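Local coordinates for protein glycerol Dehydrogenase (Unidentified, PDB 5XN8) that probably catalyses the NAD-dependent oxidation of glycerol to dihydroxyacetone at a metal-dependent active site, as a member of the iron-containing alcohol dehydrogenase family, at residues 16-21 / 154-159; 115-120 / 158-163; 163-168 / 231-236; 171-176 / 208-213; 271-276 / 303-308. All coordinates share one frame; numbering follows the deposited sequence.

Contact 1 lies far from the centre of the chain and is partly buried, with Asp16 exposed; contact 2 is a surface contact at the passage into the helical half, its touching residues all partly exposed. Both draw on 154-163. Contacts 3, 4 and 5 are buried among helices. Helix 162-185 serves contacts 2, 3 and 4 in turn, and Val166 from the same helix also touches Leu305 of contact 5. Methyl packing dominates throughout, but the surroundings differ: Ser18 of contact 1 has its polar partner in Asp153, contact 3 is aliphatic across its interface, and contacts 4 and 5 each carry one zinc ligand, Asp171 and His271, on the helix they pack.

Contact 1 of 5, residues 16-21 / 154-159; sequences DASTLF and TAIIAK
Ser18 and Ile156 make the close part of this contact: the hydroxyl OG of Ser18 stands 3.4 Å from the CD1 methyl of Ile156, at the end of that side chain. The isoleucine reaches it with its longer branch, CG1 lying anti to the carbonyl carbon and the chain extended beyond it (chi2 168°), while CG2 turns to the side and packs on Thr116. Ser18 is buried; its OG is hydrogen-bonded to Asp153, so the methyl lies against a hydroxyl already engaged elsewhere. Lys47 and Val48 of helix 38-54 also touch Ser18.

The other side is looser. Asp16 is exposed, its CB directed away from helix 154-158, and the nearest approach here is from its backbone N to the CB of Ala155, at 4.4 Å. Its carbonyl oxygen is used within its own turn, taking both the backbone N of Thr19 at 3.2 Å and Thr19 OG1 at 2.8 Å. The two donors come from the same face of the carbonyl plane, which ties the short helix 17-20 to the residue before it.

Both segments follow neighbouring parallel strands, 10-14 and 149-153, at the border of the six-stranded sheet. No hydrogen bond spans the two segments directly; the polar link runs through Asp153, which bonds Ser18 and the backbone N of Ala155, and the direct contact itself is van der Waals.

Contact 2 of 5, residues 115-120 / 158-163; sequences PTIAST and AKAPVR
Ile117 and Ala160 supply the apolar part of this contact, with CG1 of Ile117 3.8 Å from the CB methyl of Ala160. The methyl of Ala160 points toward the 115-120 loop. Ile117 starts off to one side and comes nearer through its CG1 branch, which lies beside the backbone N and anti to the carbonyl carbon (chi1 -69°). CG2 occupies the position anti to the backbone N and is turned to Leu164, so one isoleucine covers both the connection before helix 162-185 and the first turn of that helix.

Methyl against carbonyl is the second kind of meeting. The backbone O of Thr116 lies 4.2 Å from Ala160 CB, a loose approach that widens the patch without adding a directed bond. No hydrogen bond joins the two segments. The polar backbone of the loop finds a partner elsewhere: Ala118 O accepts from Asn237 of helix 228-247.

The three touching residues are all partly exposed, and the patch is small. The 115-120 loop leaves the C-terminal end of parallel strand 111-115, where Rossmann-like nucleotide-binding folds place their cofactor loops; Thr116 and Ser119 probably bind NAD(+) here, as in a close relative. Ala160, on the link to helix 162-185, therefore backs a probable cofactor loop at the junction of the two halves of an iron-containing alcohol dehydrogenase fold.

Contact 3 of 5, residues 163-168 / 231-236; sequences RLLVSG and ERIIEA
Leu165 and Ile234 mark the closest backbone approach between helix 162-185 and helix 228-247, their CA atoms 8.2 Å apart, a separation that leaves the gap to be filled by side chains. Leu165 supplies one side of it, Ile233 and Ile234 the other. The leucine CG is anti to the backbone N (chi1 -176°), which carries the branched end across the gap although the side chain does not set out directly at the other helix. The CD1 methyl of Leu165 then comes to rest against two neighbouring isoleucines, 4.3 Å from CG2 of Ile233 and 4.4 Å from CG1 of Ile234. Ile233 meets it with the short branch of a side chain directed at helix 162-185, while Ile234 offers a methylene from a more lateral position.

This is aliphatic helix-helix packing in the all-helical half of the iron-containing alcohol dehydrogenase fold, buried throughout and some way from the metal: the side chain of Leu165 is about 11 Å from that of Asp171. Helix 197-223 closes another side of the group, with Ala221 on Leu165 and Ala217 on Ile233. Ile234 also touches Thr154 and Ile157 of helix 154-158. On helix 228-247, Glu231 makes a salt bridge to Lys3 of the second subunit, and Arg232 another to its Glu197.

Contact 4 of 5, residues 171-176 / 208-213; sequences DALSTW and DTLLAE. With ZN (zinc ion), chain E.
Leu210 of helix 197-223 presses against Ala172 and Leu173 of helix 162-185, a buried helix pair in the helical half of the iron-containing alcohol dehydrogenase fold. The packing is carried by one methyl. Leu210 points at the opposite helix, its CG beside the backbone N, and the extended chain (chi2 174°) puts the CD1 methyl foremost. CD1 of Leu210 sits on the backbone between the two residues, 3.3 Å from Leu173 N and 3.8 Å from Ala172 C. The side chains join in at CB: CD1 of Leu210 is 3.8 Å from CB of Leu173 and 4.1 Å from CB of Ala172. Leu173 itself turns its branched end to helix 290-303, touching Val296, Phe299 and Cys300, while the second methyl of Leu210, CD2, meets Ile233 of helix 228-247.

No hydrogen bond crosses between the two segments. The backbone N of Thr175 donates to Ala172 O at 3.0 Å, an i to i-3 bond, as in a 3-10 turn, and Thr175 OG1 bonds Ser241 of helix 228-247. The Ser174 hydroxyl lies near both Asp171 O and Glu178.

Metal binding takes place on the side of helix 162-185 turned from Leu210. Asp171, its side chain directed away from helix 197-223, is one of three protein ligands of the zinc ion, with His254 and His271; in a close relative the equivalent site holds catalytic manganese. OD1 is the zinc ligand, and OD2 accepts from the backbone N of Asp121. Asp171 OD1 binds the zinc ion at 2.1 Å, and a water oxygen lies 2.1 Å from the zinc ion as the fourth ligand.

Contact 5 of 5, residues 271-276 / 303-308; sequences HGEKVA and VGLPVT. With ZN (zinc ion), chain E.
Glu273, Pro306 and Leu305 bury the most surface here. The Pro306 ring comes up against the backbone of helix 271-285, CG lying 3.2 Å from Glu273 O, and its CD is 4.0 Å from Glu273 CB. Leu305 reaches the same turn with both methyls: CD2 is 4.0 Å from Glu273 CA, and CD1 is 4.0 Å from CB of Ala276, whose methyl faces the 303-308 segment. Glu273 thus meets these partners through its backbone O and CA and the CB and CG of its side chain; the extended chain (chi2 173°) takes the carboxylate further on, where OE1 accepts from Tyr270 N and OE2 forms a salt bridge with Arg163, which should fix its rotation.

Gly304, with phi 108°, ends helix 290-303 and lets the chain turn so that Leu305 and Pro306 can be laid on helix 271-285. At the start of the latter helix, His271 binds the zinc ion through NE2 at 2.2 Å, with Val275 CG2 above one ring face, offset toward the rim.

In the helical half, helix 162-185 borders the contact through Val166 on Leu305, helix 290-303 through Phe299 and Cys300, and helix 345-363 covers Val307 and Thr308.

Contact 1 of 5, residues 16-21 / 154-159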
# COMPACT_ATOMS: atom_id res chain seq x y z
N ASP A 16 -3.59 -34.58 -27.51
CA ASP A 16 -3.15 -35.86 -28.11
C ASP A 16 -2.12 -36.64 -27.27
O ASP A 16 -1.35 -37.42 -27.81
CB ASP A 16 -2.63 -35.64 -29.53
CG ASP A 16 -3.63 -34.90 -30.41
OD1 ASP A 16 -4.78 -35.37 -30.55
OD2 ASP A 16 -3.26 -33.84 -30.96
N ALA A 17 -2.12 -36.45 -25.95
CA ALA A 17 -1.19 -37.14 -25.07
C ALA A 17 -1.38 -38.66 -25.05
O ALA A 17 -0.43 -39.40 -24.81
CB ALA A 17 -1.27 -36.58 -23.65
N SER A 18 -2.60 -39.13 -25.32
CA SER A 18 -2.89 -40.56 -25.33
C SER A 18 -2.28 -41.30 -26.54
O SER A 18 -2.15 -42.53 -26.52
CB SER A 18 -4.40 -40.80 -25.26
OG SER A 18 -5.12 -40.05 -26.24
N THR A 19 -1.93 -40.54 -27.59
CA THR A 19 -1.23 -41.06 -28.77
C THR A 19 0.27 -40.68 -28.83
O THR A 19 0.97 -41.13 -29.74
CB THR A 19 -1.90 -40.54 -30.06
OG1 THR A 19 -2.08 -39.12 -29.96
CG2 THR A 19 -3.26 -41.24 -30.26
N LEU A 20 0.74 -39.87 -27.88
CA LEU A 20 2.14 -39.42 -27.82
C LEU A 20 2.97 -40.00 -26.67
O LEU A 20 4.18 -39.79 -26.62
CB LEU A 20 2.19 -37.89 -27.75
CG LEU A 20 1.74 -37.12 -28.98
CD1 LEU A 20 1.66 -35.63 -28.65
CD2 LEU A 20 2.67 -37.36 -30.16
N PHE A 21 2.34 -40.73 -25.75
CA PHE A 21 3.01 -41.23 -24.54
C PHE A 21 3.83 -42.50 -24.77
O PHE A 21 4.54 -42.94 -23.86
CB PHE A 21 1.99 -41.42 -23.40
CG PHE A 21 1.28 -42.75 -23.40
CD1 PHE A 21 0.19 -43.00 -24.24
CD2 PHE A 21 1.68 -43.76 -22.54
CE1 PHE A 21 -0.46 -44.22 -24.22
CE2 PHE A 21 1.04 -44.99 -22.52
CZ PHE A 21 -0.03 -45.23 -23.36
N THR A 154 -5.86 -33.72 -22.90
CA THR A 154 -6.78 -32.62 -22.62
C THR A 154 -7.78 -32.37 -23.75
O THR A 154 -8.77 -31.68 -23.54
CB THR A 154 -5.99 -31.33 -22.36
OG1 THR A 154 -5.20 -31.02 -23.51
CG2 THR A 154 -5.07 -31.50 -21.13
N ALA A 155 -7.53 -32.92 -24.94
CA ALA A 155 -8.51 -32.90 -26.04
C ALA A 155 -9.67 -33.84 -25.75
O ALA A 155 -10.82 -33.53 -26.07
CB ALA A 155 -7.84 -33.27 -27.37
N ILE A 156 -9.37 -34.97 -25.13
CA ILE A 156 -10.40 -35.94 -24.70
C ILE A 156 -11.12 -35.45 -23.45
O ILE A 156 -12.34 -35.52 -23.37
CB ILE A 156 -9.79 -37.34 -24.45
CG1 ILE A 156 -9.18 -37.89 -25.74
CG2 ILE A 156 -10.83 -38.32 -23.89
CD1 ILE A 156 -8.32 -39.11 -25.56
N ILE A 157 -10.36 -34.95 -22.48
CA ILE A 157 -10.94 -34.45 -21.22
C ILE A 157 -11.87 -33.25 -21.44
O ILE A 157 -12.93 -33.17 -20.82
CB ILE A 157 -9.83 -34.13 -20.19
CG1 ILE A 157 -9.14 -35.42 -19.73
CG2 ILE A 157 -10.40 -33.40 -18.97
CD1 ILE A 157 -7.74 -35.22 -19.19
N ALA A 158 -11.47 -32.33 -22.32
CA ALA A 158 -12.31 -31.17 -22.69
C ALA A 158 -13.71 -31.55 -23.17
O ALA A 158 -14.67 -30.84 -22.89
CB ALA A 158 -11.60 -30.34 -23.75
N LYS A 159 -13.83 -32.66 -23.90
CA LYS A 159 -15.12 -33.11 -24.45
C LYS A 159 -16.03 -33.85 -23.46
O LYS A 159 -17.20 -34.10 -23.78
CB LYS A 159 -14.88 -33.97 -25.70
CG LYS A 159 -14.26 -33.19 -26.85
CD LYS A 159 -14.12 -34.06 -28.09
CE LYS A 159 -13.46 -33.32 -29.25
NZ LYS A 159 -14.25 -32.12 -29.66

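Contact 2 of 5, residues 115-120 / 158-163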
# COMPACT_ATOMS: atom_id res chain seq x y z
N PRO A 115 -6.55 -41.04 -17.43
CA PRO A 115 -7.88 -40.50 -17.16
C PRO A 115 -8.46 -39.77 -18.37
O PRO A 115 -7.82 -38.87 -18.92
CB PRO A 115 -7.64 -39.51 -16.00
CG PRO A 115 -6.36 -39.92 -15.39
CD PRO A 115 -5.54 -40.48 -16.50
N THR A 116 -9.65 -40.17 -18.78
CA THR A 116 -10.41 -39.49 -19.83
C THR A 116 -11.31 -38.37 -19.27
O THR A 116 -11.94 -37.64 -20.03
CB THR A 116 -11.28 -40.50 -20.59
OG1 THR A 116 -12.15 -41.17 -19.67
CG2 THR A 116 -10.40 -41.53 -21.28
N ILE A 117 -11.35 -38.24 -17.94
CA ILE A 117 -12.11 -37.19 -17.24
C ILE A 117 -11.24 -36.64 -16.10
O ILE A 117 -10.45 -37.38 -15.53
CB ILE A 117 -13.44 -37.77 -16.70
CG1 ILE A 117 -14.40 -38.10 -17.85
CG2 ILE A 117 -14.12 -36.81 -15.75
CD1 ILE A 117 -15.54 -39.04 -17.50
N ALA A 118 -11.39 -35.35 -15.78
CA ALA A 118 -10.57 -34.68 -14.74
C ALA A 118 -11.42 -34.33 -13.52
O ALA A 118 -11.55 -33.15 -13.16
CB ALA A 118 -9.92 -33.43 -15.31
N SER A 119 -11.99 -35.35 -12.90
CA SER A 119 -13.02 -35.17 -11.86
C SER A 119 -12.60 -35.52 -10.43
O SER A 119 -13.35 -35.26 -9.49
CB SER A 119 -14.25 -36.00 -12.22
OG SER A 119 -13.92 -37.37 -12.34
N THR A 120 -11.42 -36.12 -10.27
CA THR A 120 -10.85 -36.46 -8.97
C THR A 120 -9.34 -36.28 -9.03
O THR A 120 -8.77 -36.09 -10.11
CB THR A 120 -11.17 -37.91 -8.54
OG1 THR A 120 -10.62 -38.15 -7.25
CG2 THR A 120 -10.68 -38.95 -9.58
N ALA A 158 -11.47 -32.33 -22.32
CA ALA A 158 -12.31 -31.17 -22.69
C ALA A 158 -13.71 -31.55 -23.17
O ALA A 158 -14.67 -30.84 -22.89
CB ALA A 158 -11.60 -30.34 -23.75
N LYS A 159 -13.83 -32.66 -23.90
CA LYS A 159 -15.12 -33.11 -24.45
C LYS A 159 -16.03 -33.85 -23.46
O LYS A 159 -17.20 -34.10 -23.78
CB LYS A 159 -14.88 -33.97 -25.70
CG LYS A 159 -14.26 -33.19 -26.85
CD LYS A 159 -14.12 -34.06 -28.09
CE LYS A 159 -13.46 -33.32 -29.25
NZ LYS A 159 -14.25 -32.12 -29.66
N ALA A 160 -15.52 -34.20 -22.28
CA ALA A 160 -16.33 -34.79 -21.21
C ALA A 160 -17.36 -33.78 -20.66
O ALA A 160 -17.14 -32.57 -20.74
CB ALA A 160 -15.44 -35.26 -20.07
N PRO A 161 -18.49 -34.28 -20.10
CA PRO A 161 -19.50 -33.39 -19.51
C PRO A 161 -18.90 -32.40 -18.51
O PRO A 161 -18.08 -32.78 -17.66
CB PRO A 161 -20.45 -34.36 -18.80
CG PRO A 161 -20.36 -35.61 -19.61
CD PRO A 161 -18.94 -35.69 -20.08
N VAL A 162 -19.32 -31.13 -18.63
CA VAL A 162 -18.74 -30.04 -17.84
C VAL A 162 -18.82 -30.29 -16.34
O VAL A 162 -17.90 -29.94 -15.60
CB VAL A 162 -19.36 -28.66 -18.19
CG1 VAL A 162 -20.84 -28.53 -17.80
CG2 VAL A 162 -18.53 -27.51 -17.60
N ARG A 163 -19.93 -30.89 -15.91
CA ARG A 163 -20.17 -31.24 -14.50
C ARG A 163 -19.03 -32.03 -13.85
O ARG A 163 -18.73 -31.84 -12.66
CB ARG A 163 -21.48 -32.03 -14.36
CG ARG A 163 -21.99 -32.16 -12.93
CD ARG A 163 -23.13 -33.17 -12.81
NE ARG A 163 -23.27 -33.61 -11.42
CZ ARG A 163 -24.11 -34.53 -10.97
NH1 ARG A 163 -24.96 -35.15 -11.79
NH2 ARG A 163 -24.11 -34.83 -9.67

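Contact 3 of 5, residues 163-168 / 231-236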
# COMPACT_ATOMS: atom_id res chain seq x y z
N ARG A 163 -19.93 -30.89 -15.91
CA ARG A 163 -20.17 -31.24 -14.50
C ARG A 163 -19.03 -32.03 -13.85
O ARG A 163 -18.73 -31.84 -12.66
CB ARG A 163 -21.48 -32.03 -14.36
CG ARG A 163 -21.99 -32.16 -12.93
CD ARG A 163 -23.13 -33.17 -12.81
NE ARG A 163 -23.27 -33.61 -11.42
CZ ARG A 163 -24.11 -34.53 -10.97
NH1 ARG A 163 -24.96 -35.15 -11.79
NH2 ARG A 163 -24.11 -34.83 -9.67
N LEU A 164 -18.40 -32.92 -14.61
CA LEU A 164 -17.29 -33.72 -14.11
C LEU A 164 -16.04 -32.88 -13.82
O LEU A 164 -15.40 -33.06 -12.79
CB LEU A 164 -16.97 -34.87 -15.08
CG LEU A 164 -18.07 -35.94 -15.14
CD1 LEU A 164 -18.06 -36.66 -16.48
CD2 LEU A 164 -17.93 -36.92 -13.98
N LEU A 165 -15.71 -31.95 -14.71
CA LEU A 165 -14.60 -31.01 -14.48
C LEU A 165 -14.85 -30.10 -13.27
O LEU A 165 -13.92 -29.79 -12.53
CB LEU A 165 -14.37 -30.15 -15.72
CG LEU A 165 -13.18 -29.19 -15.64
CD1 LEU A 165 -11.86 -29.95 -15.76
CD2 LEU A 165 -13.28 -28.12 -16.70
N VAL A 166 -16.10 -29.67 -13.10
CA VAL A 166 -16.51 -28.87 -11.94
C VAL A 166 -16.41 -29.66 -10.64
O VAL A 166 -15.96 -29.13 -9.62
CB VAL A 166 -17.94 -28.28 -12.12
CG1 VAL A 166 -18.45 -27.62 -10.84
CG2 VAL A 166 -17.95 -27.28 -13.26
N SER A 167 -16.83 -30.93 -10.66
CA SER A 167 -16.65 -31.80 -9.50
C SER A 167 -15.17 -31.97 -9.16
O SER A 167 -14.80 -32.04 -7.99
CB SER A 167 -17.31 -33.16 -9.71
OG SER A 167 -17.36 -33.88 -8.49
N GLY A 168 -14.33 -32.03 -10.20
CA GLY A 168 -12.88 -32.06 -10.02
C GLY A 168 -12.31 -30.84 -9.33
O GLY A 168 -11.37 -30.96 -8.54
N GLU A 231 -5.97 -26.23 -19.27
CA GLU A 231 -4.72 -26.96 -19.03
C GLU A 231 -4.25 -26.74 -17.59
O GLU A 231 -3.83 -27.69 -16.94
CB GLU A 231 -3.62 -26.51 -20.01
CG GLU A 231 -3.88 -26.85 -21.48
CD GLU A 231 -3.47 -28.27 -21.90
OE1 GLU A 231 -2.59 -28.87 -21.26
OE2 GLU A 231 -4.02 -28.77 -22.91
N ARG A 232 -4.33 -25.49 -17.11
CA ARG A 232 -3.93 -25.15 -15.74
C ARG A 232 -4.83 -25.82 -14.70
O ARG A 232 -4.35 -26.29 -13.67
CB ARG A 232 -3.95 -23.63 -15.49
CG ARG A 232 -3.07 -22.77 -16.37
CD ARG A 232 -1.58 -22.98 -16.14
NE ARG A 232 -0.78 -22.22 -17.11
CZ ARG A 232 -0.50 -20.91 -17.05
NH1 ARG A 232 -0.95 -20.15 -16.05
NH2 ARG A 232 0.24 -20.36 -17.99
N ILE A 233 -6.13 -25.85 -14.99
CA ILE A 233 -7.11 -26.47 -14.09
C ILE A 233 -7.03 -27.99 -14.08
O ILE A 233 -7.21 -28.60 -13.03
CB ILE A 233 -8.55 -25.96 -14.41
CG1 ILE A 233 -8.70 -24.50 -13.95
CG2 ILE A 233 -9.64 -26.84 -13.77
CD1 ILE A 233 -8.79 -24.29 -12.45
N ILE A 234 -6.77 -28.60 -15.23
CA ILE A 234 -6.53 -30.06 -15.30
C ILE A 234 -5.29 -30.45 -14.48
O ILE A 234 -5.28 -31.51 -13.84
CB ILE A 234 -6.42 -30.55 -16.76
CG1 ILE A 234 -7.79 -30.49 -17.44
CG2 ILE A 234 -5.88 -31.99 -16.83
CD1 ILE A 234 -7.73 -30.63 -18.95
N GLU A 235 -4.26 -29.61 -14.49
CA GLU A 235 -3.06 -29.85 -13.69
C GLU A 235 -3.34 -29.65 -12.20
O GLU A 235 -2.90 -30.44 -11.37
CB GLU A 235 -1.92 -28.93 -14.13
CG GLU A 235 -0.57 -29.30 -13.52
CD GLU A 235 0.48 -28.22 -13.65
OE1 GLU A 235 0.36 -27.37 -14.55
OE2 GLU A 235 1.45 -28.23 -12.83
N ALA A 236 -4.05 -28.56 -11.89
CA ALA A 236 -4.53 -28.31 -10.53
C ALA A 236 -5.33 -29.49 -9.99
O ALA A 236 -5.05 -29.99 -8.90
CB ALA A 236 -5.36 -27.03 -10.48

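Contact 4 of 5, residues 171-176 / 208-213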
# COMPACT_ATOMS: atom_id res chain seq x y z
N ASP A 171 -13.18 -31.11 -5.60
CA ASP A 171 -12.26 -32.02 -4.91
C ASP A 171 -10.92 -31.34 -4.65
O ASP A 171 -10.28 -31.56 -3.62
CB ASP A 171 -12.05 -33.29 -5.76
CG ASP A 171 -11.41 -34.45 -5.00
OD1 ASP A 171 -11.61 -34.61 -3.78
OD2 ASP A 171 -10.72 -35.24 -5.66
N ALA A 172 -10.51 -30.49 -5.59
CA ALA A 172 -9.23 -29.79 -5.54
C ALA A 172 -9.24 -28.59 -4.60
O ALA A 172 -8.22 -28.29 -3.96
CB ALA A 172 -8.84 -29.35 -6.95
N LEU A 173 -10.38 -27.91 -4.52
CA LEU A 173 -10.60 -26.78 -3.59
C LEU A 173 -10.33 -27.14 -2.12
O LEU A 173 -9.90 -26.29 -1.35
CB LEU A 173 -12.05 -26.27 -3.73
CG LEU A 173 -12.59 -25.16 -2.82
CD1 LEU A 173 -12.35 -23.77 -3.39
CD2 LEU A 173 -14.07 -25.36 -2.57
N SER A 174 -10.57 -28.38 -1.75
CA SER A 174 -10.30 -28.86 -0.39
C SER A 174 -8.83 -29.05 -0.04
O SER A 174 -8.49 -29.22 1.12
CB SER A 174 -10.95 -30.22 -0.18
OG SER A 174 -10.20 -31.21 -0.87
N THR A 175 -7.96 -29.09 -1.05
CA THR A 175 -6.59 -29.58 -0.85
C THR A 175 -5.76 -28.67 0.03
O THR A 175 -5.14 -29.14 0.98
CB THR A 175 -5.90 -29.83 -2.20
OG1 THR A 175 -6.69 -30.76 -2.95
CG2 THR A 175 -4.52 -30.40 -2.01
N TRP A 176 -5.77 -27.38 -0.29
CA TRP A 176 -5.05 -26.37 0.53
C TRP A 176 -5.52 -26.35 1.99
O TRP A 176 -4.69 -26.24 2.89
CB TRP A 176 -5.22 -24.97 -0.06
CG TRP A 176 -4.83 -23.87 0.87
CD1 TRP A 176 -5.63 -22.89 1.34
CD2 TRP A 176 -3.55 -23.67 1.49
NE1 TRP A 176 -4.94 -22.08 2.20
CE2 TRP A 176 -3.65 -22.53 2.31
CE3 TRP A 176 -2.32 -24.34 1.42
CZ2 TRP A 176 -2.58 -22.05 3.06
CZ3 TRP A 176 -1.25 -23.86 2.17
CH2 TRP A 176 -1.38 -22.72 2.98
N ASP A 208 -4.91 -21.31 -5.44
CA ASP A 208 -4.77 -20.03 -6.18
C ASP A 208 -5.08 -20.19 -7.66
O ASP A 208 -5.58 -19.26 -8.30
CB ASP A 208 -3.37 -19.43 -6.02
CG ASP A 208 -3.04 -19.03 -4.58
OD1 ASP A 208 -3.95 -18.65 -3.81
OD2 ASP A 208 -1.84 -19.09 -4.22
N THR A 209 -4.74 -21.35 -8.21
CA THR A 209 -5.03 -21.68 -9.61
C THR A 209 -6.54 -21.81 -9.85
O THR A 209 -7.04 -21.31 -10.85
CB THR A 209 -4.30 -22.96 -10.06
OG1 THR A 209 -2.90 -22.80 -9.86
CG2 THR A 209 -4.56 -23.27 -11.52
N LEU A 210 -7.26 -22.45 -8.94
CA LEU A 210 -8.74 -22.52 -9.05
C LEU A 210 -9.36 -21.13 -9.11
O LEU A 210 -10.19 -20.87 -9.98
CB LEU A 210 -9.36 -23.29 -7.90
CG LEU A 210 -9.14 -24.79 -7.84
CD1 LEU A 210 -9.71 -25.36 -6.55
CD2 LEU A 210 -9.75 -25.49 -9.03
N LEU A 211 -8.94 -20.24 -8.22
CA LEU A 211 -9.47 -18.87 -8.18
C LEU A 211 -9.09 -18.07 -9.43
O LEU A 211 -9.92 -17.34 -9.98
CB LEU A 211 -8.99 -18.13 -6.93
CG LEU A 211 -9.35 -18.76 -5.56
CD1 LEU A 211 -8.81 -17.85 -4.45
CD2 LEU A 211 -10.85 -19.03 -5.40
N ALA A 212 -7.86 -18.23 -9.89
CA ALA A 212 -7.39 -17.52 -11.07
C ALA A 212 -7.99 -18.06 -12.37
O ALA A 212 -8.41 -17.29 -13.23
CB ALA A 212 -5.87 -17.57 -11.14
N GLU A 213 -8.02 -19.38 -12.52
CA GLU A 213 -8.30 -20.05 -13.79
C GLU A 213 -9.63 -20.80 -13.87
O GLU A 213 -10.05 -21.19 -14.95
CB GLU A 213 -7.18 -21.06 -14.11
CG GLU A 213 -5.76 -20.50 -14.03
CD GLU A 213 -5.44 -19.43 -15.06
OE1 GLU A 213 -6.11 -19.39 -16.10
OE2 GLU A 213 -4.49 -18.65 -14.82
ZN ZN E . -11.15 -36.44 -2.90
O HOH W 1 -10.58 -38.25 -1.91

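Contact 5 of 5, residues 271-276 / 303-308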
# COMPACT_ATOMS: atom_id res chain seq x y z
N HIS A 271 -18.20 -37.34 -5.97
CA HIS A 271 -17.20 -37.23 -4.90
C HIS A 271 -16.81 -35.78 -4.56
O HIS A 271 -16.89 -35.35 -3.40
CB HIS A 271 -15.95 -38.02 -5.31
CG HIS A 271 -14.83 -38.00 -4.32
ND1 HIS A 271 -14.88 -38.67 -3.12
CD2 HIS A 271 -13.63 -37.38 -4.36
CE1 HIS A 271 -13.75 -38.46 -2.46
NE2 HIS A 271 -12.98 -37.68 -3.19
N GLY A 272 -16.39 -35.04 -5.58
CA GLY A 272 -15.87 -33.69 -5.38
C GLY A 272 -16.89 -32.63 -5.02
O GLY A 272 -16.56 -31.64 -4.37
N GLU A 273 -18.14 -32.84 -5.44
CA GLU A 273 -19.24 -31.94 -5.08
C GLU A 273 -19.51 -31.98 -3.57
O GLU A 273 -19.69 -30.93 -2.95
CB GLU A 273 -20.51 -32.33 -5.84
CG GLU A 273 -20.40 -32.14 -7.35
CD GLU A 273 -21.60 -32.68 -8.10
OE1 GLU A 273 -22.22 -33.65 -7.61
OE2 GLU A 273 -21.94 -32.15 -9.20
N LYS A 274 -19.53 -33.18 -3.01
CA LYS A 274 -19.66 -33.36 -1.56
C LYS A 274 -18.47 -32.80 -0.77
O LYS A 274 -18.64 -32.28 0.33
CB LYS A 274 -19.87 -34.84 -1.23
CG LYS A 274 -21.23 -35.36 -1.67
CD LYS A 274 -21.45 -36.83 -1.29
CE LYS A 274 -20.95 -37.79 -2.34
NZ LYS A 274 -21.40 -39.19 -2.07
N VAL A 275 -17.28 -32.91 -1.36
CA VAL A 275 -16.05 -32.37 -0.77
C VAL A 275 -16.08 -30.83 -0.76
O VAL A 275 -15.57 -30.21 0.18
CB VAL A 275 -14.80 -32.89 -1.55
CG1 VAL A 275 -13.53 -32.15 -1.16
CG2 VAL A 275 -14.61 -34.38 -1.33
N ALA A 276 -16.68 -30.23 -1.78
CA ALA A 276 -16.79 -28.78 -1.84
C ALA A 276 -17.60 -28.23 -0.67
O ALA A 276 -17.20 -27.25 -0.03
CB ALA A 276 -17.39 -28.34 -3.16
N VAL A 303 -19.10 -21.52 -10.20
CA VAL A 303 -18.82 -22.71 -11.01
C VAL A 303 -19.95 -23.76 -11.00
O VAL A 303 -20.08 -24.53 -11.96
CB VAL A 303 -17.45 -23.37 -10.67
CG1 VAL A 303 -16.29 -22.38 -10.82
CG2 VAL A 303 -17.44 -24.06 -9.30
N GLY A 304 -20.74 -23.79 -9.93
CA GLY A 304 -21.86 -24.74 -9.80
C GLY A 304 -21.66 -25.86 -8.80
O GLY A 304 -22.03 -27.01 -9.07
N LEU A 305 -21.10 -25.53 -7.64
CA LEU A 305 -20.86 -26.49 -6.57
C LEU A 305 -21.78 -26.20 -5.39
O LEU A 305 -22.10 -25.05 -5.13
CB LEU A 305 -19.40 -26.42 -6.12
CG LEU A 305 -18.37 -27.02 -7.07
CD1 LEU A 305 -16.97 -26.54 -6.68
CD2 LEU A 305 -18.45 -28.54 -7.07
N PRO A 306 -22.22 -27.25 -4.66
CA PRO A 306 -23.23 -27.06 -3.60
C PRO A 306 -22.72 -26.31 -2.39
O PRO A 306 -21.68 -26.67 -1.85
CB PRO A 306 -23.60 -28.49 -3.22
CG PRO A 306 -22.42 -29.29 -3.57
CD PRO A 306 -21.86 -28.66 -4.81
N VAL A 307 -23.43 -25.26 -1.96
CA VAL A 307 -23.09 -24.51 -0.74
C VAL A 307 -24.16 -24.66 0.36
O VAL A 307 -24.05 -24.04 1.41
CB VAL A 307 -22.82 -23.02 -1.04
CG1 VAL A 307 -21.61 -22.88 -1.95
CG2 VAL A 307 -24.02 -22.34 -1.67
N THR A 308 -25.18 -25.49 0.12
CA THR A 308 -26.28 -25.70 1.06
C THR A 308 -26.65 -27.17 1.07
O THR A 308 -26.47 -27.87 0.07
CB THR A 308 -27.55 -24.93 0.63
OG1 THR A 308 -27.96 -25.40 -0.65
CG2 THR A 308 -27.31 -23.45 0.55
ZN ZN E . -11.15 -36.44 -2.90
O HOH W 1 -10.58 -38.25 -1.91